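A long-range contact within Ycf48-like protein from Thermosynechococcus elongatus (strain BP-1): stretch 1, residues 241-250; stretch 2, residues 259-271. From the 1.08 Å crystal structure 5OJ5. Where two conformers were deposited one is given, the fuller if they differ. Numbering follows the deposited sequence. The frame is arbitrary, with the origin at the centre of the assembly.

Stretch 1 241-250: IVNGGKIAFS
Stretch 2, residues 259-271: GELLSPLRRNSVG

Residues 246-249 run antiparallel to 259-263, while the turn at G244 and G245 packs on 268-271; together the stretches bury 731 Å², counting both sides. Stretch 1 enters as strand 241-242, turns through N243, G244 and G245, and returns as strand from K246; stretch 2 has no regular helix or strand. CA-CA distances fix the register: G244-N268 4.5 Å, G245-G271 4.4 Å, K246-S263 4.8 Å, I247-L262 5.2 Å and F249-G259 5.7 Å.

Backbone hydrogen bonds centre on one antiparallel bridge. I247 N donates to L262 O (3.0 Å, 160°) and L262 N to I247 O (2.8 Å, 170°), with I247 at phi/psi -137/161 and L262 at -99/148. Further along, G259 N donates to F249 O (3.0 Å, 160°). Between these points water 2 accepts from F249 N (2.9 Å) and donates to E260 O (2.7 Å). Beyond the bridge, S263 to R266 form a type I turn, closed by R266 N to S263 O at 3.1 Å; water 1 joins L265 N (2.8 Å) and R267 O (3.1 Å) to G245 O (2.7 Å).

Glycine suits the hairpin turn: G244 (82/22) and G245 (81/36) have positive phi, and an ideal CB on G245 would lie 2.5 Å from V270 O, a clash. Close packing also brings N268 CA to 3.2 Å from G244 O, a CA-H...O contact.

K246, buried, supplies the polar side-chain link. Its chi angles (-49°, -71°, 178°, -98°) carry NZ to N268 OD1 (2.9 Å) and back to G244 O (3.0 Å), both hydrogen bonds; N268 has chi1 -57°. The long side chain lets its terminal amine reach both oxygens from the strand.

Apolar contacts complete the interface. I247 (p, t) sets CG1 3.9 Å from L262 CB and CD1 3.8 Å from P264 CG. L262 (m, t) places CD1 at the F249 ring edge, 3.9 Å from F249 CE2, with F249 chi1 m. L261 (t, p) brings CD1 within 4.0 Å of V242 CG2 and 4.3 Å of A248 CB. V242, I247, A248, F249 and P264 are buried, where apolar side chains suit this packing; L261 and L262 remain partly exposed.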

# COMPACT_ATOMS: atom_id res chain seq x y z
N ILE A 241 6.13 -6.45 10.14
CA ILE A 241 7.19 -7.18 9.45
C ILE A 241 8.51 -6.59 9.93
O ILE A 241 8.68 -5.36 9.87
CB ILE A 241 7.08 -7.04 7.93
CG1 ILE A 241 5.81 -7.71 7.42
CG2 ILE A 241 8.35 -7.62 7.27
CD1 ILE A 241 5.49 -7.37 5.96
N VAL A 242 9.43 -7.45 10.38
CA VAL A 242 10.74 -7.00 10.82
C VAL A 242 11.81 -7.64 9.94
O VAL A 242 11.57 -8.62 9.22
CB VAL A 242 11.02 -7.27 12.31
CG1 VAL A 242 9.93 -6.67 13.19
CG2 VAL A 242 11.18 -8.74 12.55
N ASN A 243 13.01 -7.08 10.04
CA ASN A 243 14.15 -7.54 9.26
C ASN A 243 14.33 -9.04 9.38
O ASN A 243 14.09 -9.64 10.44
CB ASN A 243 15.45 -6.86 9.72
CG ASN A 243 16.60 -7.07 8.74
OD1 ASN A 243 16.50 -6.67 7.59
ND2 ASN A 243 17.66 -7.73 9.18
N GLY A 244 14.73 -9.65 8.27
CA GLY A 244 15.11 -11.04 8.32
C GLY A 244 13.97 -12.00 8.26
O GLY A 244 14.11 -13.14 8.71
N GLY A 245 12.83 -11.57 7.74
CA GLY A 245 11.75 -12.49 7.42
C GLY A 245 10.91 -12.89 8.60
O GLY A 245 10.44 -14.02 8.66
N LYS A 246 10.68 -11.98 9.55
CA LYS A 246 9.88 -12.31 10.71
C LYS A 246 8.68 -11.37 10.80
O LYS A 246 8.71 -10.25 10.33
CB LYS A 246 10.72 -12.24 11.99
CG LYS A 246 12.04 -12.97 11.93
CD LYS A 246 11.87 -14.44 11.93
CE LYS A 246 13.22 -15.16 11.83
NZ LYS A 246 13.44 -15.56 10.40
N ILE A 247 7.62 -11.86 11.44
CA ILE A 247 6.38 -11.08 11.62
C ILE A 247 5.85 -11.26 13.03
O ILE A 247 6.20 -12.22 13.72
CB ILE A 247 5.28 -11.40 10.58
CG1 ILE A 247 4.65 -12.76 10.88
CG2 ILE A 247 5.80 -11.30 9.18
CD1 ILE A 247 3.49 -13.12 9.95
N ALA A 248 4.99 -10.33 13.46
CA ALA A 248 4.29 -10.46 14.73
C ALA A 248 2.98 -9.68 14.70
O ALA A 248 2.76 -8.83 13.83
CB ALA A 248 5.16 -9.98 15.92
N PHE A 249 2.11 -9.99 15.66
CA PHE A 249 0.80 -9.37 15.79
C PHE A 249 0.62 -8.86 17.20
O PHE A 249 1.07 -9.48 18.17
CB PHE A 249 -0.32 -10.40 15.51
CG PHE A 249 -0.25 -10.98 14.13
CD1 PHE A 249 -0.87 -10.34 13.09
CD2 PHE A 249 0.49 -12.12 13.86
CE1 PHE A 249 -0.80 -10.86 11.78
CE2 PHE A 249 0.56 -12.64 12.56
CZ PHE A 249 -0.08 -12.00 11.52
N SER A 250 -0.08 -7.73 17.33
CA SER A 250 -0.29 -7.15 18.64
C SER A 250 -1.37 -7.92 19.42
O SER A 250 -2.22 -8.62 18.85
CB SER A 250 -0.63 -5.66 18.52
OG SER A 250 -1.87 -5.46 17.91
N GLY A 259 2.92 -10.20 20.37
CA GLY A 259 3.01 -11.64 20.48
C GLY A 259 4.36 -12.18 20.04
O GLY A 259 5.32 -11.45 19.79
N GLU A 260 4.42 -13.51 19.95
CA GLU A 260 5.65 -14.19 19.55
C GLU A 260 6.10 -13.79 18.15
O GLU A 260 5.30 -13.51 17.25
CB GLU A 260 5.47 -15.72 19.61
CG GLU A 260 4.92 -16.39 18.33
CD GLU A 260 4.61 -17.90 18.45
OE1 GLU A 260 3.46 -18.25 18.79
OE2 GLU A 260 5.51 -18.73 18.17
N LEU A 261 7.40 -13.77 17.97
CA LEU A 261 7.99 -13.48 16.68
C LEU A 261 7.90 -14.73 15.81
O LEU A 261 8.45 -15.77 16.17
CB LEU A 261 9.42 -13.00 16.91
CG LEU A 261 10.08 -12.33 15.71
CD1 LEU A 261 9.29 -11.12 15.19
CD2 LEU A 261 11.51 -11.96 16.03
N LEU A 262 7.19 -14.65 14.69
CA LEU A 262 6.94 -15.77 13.81
C LEU A 262 7.90 -15.73 12.63
O LEU A 262 8.32 -14.67 12.17
CB LEU A 262 5.51 -15.74 13.28
CG LEU A 262 4.42 -15.80 14.34
CD1 LEU A 262 3.07 -15.40 13.79
CD2 LEU A 262 4.36 -17.21 14.95
N SER A 263 8.26 -16.93 12.15
CA SER A 263 9.12 -17.09 10.98
C SER A 263 8.30 -17.87 9.96
O SER A 263 8.32 -19.11 9.94
CB SER A 263 10.37 -17.87 11.34
OG SER A 263 11.02 -17.25 12.42
N PRO A 264 7.58 -17.17 9.10
CA PRO A 264 6.72 -17.88 8.13
C PRO A 264 7.46 -18.81 7.19
O PRO A 264 6.90 -19.86 6.82
CB PRO A 264 6.05 -16.71 7.39
CG PRO A 264 5.96 -15.65 8.43
CD PRO A 264 7.27 -15.74 9.17
N LEU A 265 8.69 -18.48 6.78
CA LEU A 265 9.52 -19.33 5.91
C LEU A 265 10.62 -20.04 6.67
O LEU A 265 11.55 -20.56 6.05
CB LEU A 265 10.13 -18.52 4.77
CG LEU A 265 9.32 -18.47 3.50
CD1 LEU A 265 10.00 -17.65 2.45
CD2 LEU A 265 9.05 -19.86 2.97
N ARG A 266 10.53 -20.10 7.99
CA ARG A 266 11.51 -20.85 8.79
C ARG A 266 12.96 -20.45 8.49
O ARG A 266 13.88 -21.27 8.58
CB ARG A 266 11.33 -22.36 8.60
CG ARG A 266 9.94 -22.87 8.94
CD ARG A 266 9.84 -24.37 8.68
NE ARG A 266 10.91 -25.12 9.34
CZ ARG A 266 11.34 -26.32 8.95
NH1 ARG A 266 10.81 -26.92 7.88
NH2 ARG A 266 12.32 -26.93 9.61
N ARG A 267 13.21 -19.20 8.09
CA ARG A 267 14.58 -18.80 7.75
C ARG A 267 14.65 -17.28 7.73
O ARG A 267 13.63 -16.60 7.75
CB ARG A 267 15.06 -19.42 6.43
CG ARG A 267 14.34 -18.93 5.18
CD ARG A 267 14.37 -20.02 4.10
NE ARG A 267 13.60 -19.64 2.91
CZ ARG A 267 14.14 -19.31 1.74
NH1 ARG A 267 13.36 -18.99 0.71
NH2 ARG A 267 15.46 -19.31 1.59
N ASN A 268 15.89 -16.78 7.71
CA ASN A 268 16.17 -15.35 7.79
C ASN A 268 16.55 -14.74 6.45
O ASN A 268 16.71 -13.52 6.36
CB ASN A 268 17.31 -15.09 8.78
CG ASN A 268 17.03 -15.64 10.16
OD1 ASN A 268 16.22 -15.09 10.90
ND2 ASN A 268 17.72 -16.72 10.51
N SER A 269 16.73 -15.56 5.41
CA SER A 269 17.32 -15.07 4.17
C SER A 269 16.36 -14.24 3.33
O SER A 269 16.81 -13.42 2.52
CB SER A 269 17.87 -16.23 3.34
OG SER A 269 17.03 -17.37 3.44
N VAL A 270 15.05 -14.43 3.50
CA VAL A 270 14.08 -13.80 2.62
C VAL A 270 13.29 -12.76 3.41
O VAL A 270 12.63 -13.08 4.40
CB VAL A 270 13.17 -14.82 1.92
CG1 VAL A 270 12.39 -15.50 2.91
CG2 VAL A 270 12.22 -14.11 0.97
N GLY A 271 13.31 -11.55 2.93
CA GLY A 271 12.61 -10.49 3.58
C GLY A 271 11.20 -10.38 3.04
O GLY A 271 10.91 -10.64 1.86
O HOH W 1 10.53 -16.47 7.55
O HOH W 2 2.83 -12.42 17.08